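Local atomic coordinates of DSBA-like thioredoxin domain-containing protein (Pseudomonas aeruginosa PAO1, PDB entry 5HFG), a protein that probably works in the cytosol as a thioredoxin-fold disulfide reductase of the DsbA-like family, and can be bound covalently by glutathione. Residues T9-Y14 / A185-G190. Sequence-based numbering, arbitrary orientation.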
# COMPACT_ATOMS: atom_id res chain seq x y z
N THR A 9 -16.31 -2.84 7.61
CA THR A 9 -15.00 -2.24 7.43
C THR A 9 -14.09 -3.21 6.70
O THR A 9 -13.98 -4.38 7.08
CB THR A 9 -14.37 -1.86 8.76
OG1 THR A 9 -15.17 -0.86 9.39
CG2 THR A 9 -12.98 -1.31 8.53
N LEU A 10 -13.43 -2.72 5.64
CA LEU A 10 -12.41 -3.47 4.94
C LEU A 10 -11.04 -3.08 5.48
O LEU A 10 -10.63 -1.91 5.36
CB LEU A 10 -12.47 -3.20 3.44
CG LEU A 10 -11.49 -4.05 2.64
CD1 LEU A 10 -11.84 -5.53 2.82
CD2 LEU A 10 -11.49 -3.63 1.17
N HIS A 11 -10.35 -4.03 6.09
CA HIS A 11 -9.00 -3.84 6.60
C HIS A 11 -8.01 -4.30 5.55
O HIS A 11 -8.10 -5.43 5.07
CB HIS A 11 -8.81 -4.63 7.90
CG HIS A 11 -9.66 -4.14 9.03
ND1 HIS A 11 -9.30 -3.07 9.82
CD2 HIS A 11 -10.85 -4.58 9.50
CE1 HIS A 11 -10.24 -2.86 10.73
NE2 HIS A 11 -11.19 -3.76 10.55
N TYR A 12 -7.06 -3.43 5.20
CA TYR A 12 -6.06 -3.72 4.18
C TYR A 12 -4.68 -3.70 4.83
O TYR A 12 -4.19 -2.64 5.24
CB TYR A 12 -6.13 -2.69 3.05
CG TYR A 12 -5.12 -2.91 1.93
CD1 TYR A 12 -4.61 -4.18 1.65
CD2 TYR A 12 -4.67 -1.85 1.15
CE1 TYR A 12 -3.70 -4.39 0.63
CE2 TYR A 12 -3.76 -2.05 0.12
CZ TYR A 12 -3.27 -3.31 -0.13
OH TYR A 12 -2.36 -3.50 -1.16
N LEU A 13 -4.06 -4.88 4.93
CA LEU A 13 -2.69 -5.03 5.39
C LEU A 13 -1.76 -5.02 4.18
O LEU A 13 -1.84 -5.89 3.31
CB LEU A 13 -2.53 -6.33 6.19
CG LEU A 13 -2.98 -6.26 7.65
CD1 LEU A 13 -3.48 -7.60 8.15
CD2 LEU A 13 -1.79 -5.83 8.49
N TYR A 14 -0.86 -4.04 4.15
CA TYR A 14 -0.07 -3.77 2.96
C TYR A 14 1.36 -3.41 3.35
O TYR A 14 1.68 -3.16 4.52
CB TYR A 14 -0.67 -2.59 2.15
CG TYR A 14 -0.44 -1.27 2.86
CD1 TYR A 14 0.64 -0.45 2.52
CD2 TYR A 14 -1.28 -0.86 3.90
CE1 TYR A 14 0.88 0.73 3.18
CE2 TYR A 14 -1.05 0.34 4.56
CZ TYR A 14 0.05 1.13 4.19
OH TYR A 14 0.31 2.31 4.83
N ALA A 185 -9.18 -8.07 5.03
CA ALA A 185 -10.06 -8.68 6.03
C ALA A 185 -11.28 -7.80 6.19
O ALA A 185 -11.17 -6.59 6.40
CB ALA A 185 -9.35 -8.86 7.37
N LEU A 186 -12.45 -8.42 6.09
CA LEU A 186 -13.72 -7.70 6.17
C LEU A 186 -14.26 -7.82 7.58
O LEU A 186 -14.36 -8.93 8.12
CB LEU A 186 -14.71 -8.28 5.16
CG LEU A 186 -16.00 -7.52 4.87
CD1 LEU A 186 -15.74 -6.07 4.47
CD2 LEU A 186 -16.78 -8.27 3.78
N GLU A 187 -14.59 -6.68 8.18
CA GLU A 187 -15.14 -6.67 9.53
C GLU A 187 -16.63 -6.37 9.46
O GLU A 187 -17.05 -5.39 8.84
CB GLU A 187 -14.44 -5.64 10.41
CG GLU A 187 -15.02 -5.60 11.80
CD GLU A 187 -14.49 -4.43 12.59
OE1 GLU A 187 -13.56 -3.77 12.09
OE2 GLU A 187 -15.01 -4.19 13.71
N ARG A 188 -17.43 -7.24 10.10
CA ARG A 188 -18.88 -7.13 10.16
C ARG A 188 -19.31 -7.42 11.59
O ARG A 188 -19.05 -8.52 12.09
CB ARG A 188 -19.58 -8.14 9.23
CG ARG A 188 -18.77 -8.64 8.04
CD ARG A 188 -19.43 -9.88 7.44
NE ARG A 188 -18.49 -10.66 6.63
CZ ARG A 188 -18.67 -10.95 5.34
NH1 ARG A 188 -17.76 -11.65 4.69
NH2 ARG A 188 -19.77 -10.55 4.72
N ASP A 189 -19.98 -6.46 12.22
CA ASP A 189 -20.58 -6.66 13.54
C ASP A 189 -19.60 -7.32 14.51
O ASP A 189 -19.89 -8.33 15.15
CB ASP A 189 -21.87 -7.47 13.43
CG ASP A 189 -22.78 -7.30 14.64
OD1 ASP A 189 -23.67 -6.41 14.60
OD2 ASP A 189 -22.63 -8.05 15.63
N GLY A 190 -18.40 -6.75 14.59
CA GLY A 190 -17.38 -7.27 15.46
C GLY A 190 -16.71 -8.55 15.01
O GLY A 190 -15.88 -9.09 15.75
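T9 and E187 face each other as an antiparallel hydrogen-bonded pair, trading two backbone bonds: T9 N to E187 O, and the shorter one from E187 N to T9 O at 2.6 Å. One residue further, L10 and L186 form a non-hydrogen-bonded pair with CA atoms 4.6 Å apart, and then H11 and A185 close a second hydrogen-bonded pair, H11 N reaching A185 O at 2.7 Å. The N-to-C directions of the two strands lie 152° apart, nearly antiparallel, and past H11 the pairing continues with the earlier part of strand 183-188, L13 bonding to T183.

The T9, H11, A185 and E187 side chains share one face of the sheet. Here H11 NE2 donates to E187 OE1 at 2.8 Å, nearly straight at 174°. The oxygen lies in the plane of the imidazole, but the ring comes to it from the anti side of the carboxylate, somewhat out of its plane. E187 gets there with CG anti to its backbone N (chi1 179°) and an extended chain. T9 CG2 sits 3.6 Å above one ring face, offset toward the rim. Since ND1 bonds H42 NE2, both ring nitrogens are engaged, which fixes the ring's rotation. On the other face L10 CD1 meets L186 CD1 at 4.3 Å, a looser apolar touch.

This pairing joins the two central strands of the thioredoxin-fold sheet. Strand 38-43 runs parallel along 9-14 and brings H42, while strand 191-194 flanks 183-188 and lays L192 against H11, A185 and E187; L195 packs on both leucines from the opposite face. Farther along strand 9-14, helix 160-175 packs on L13 through S169, L172 and M173.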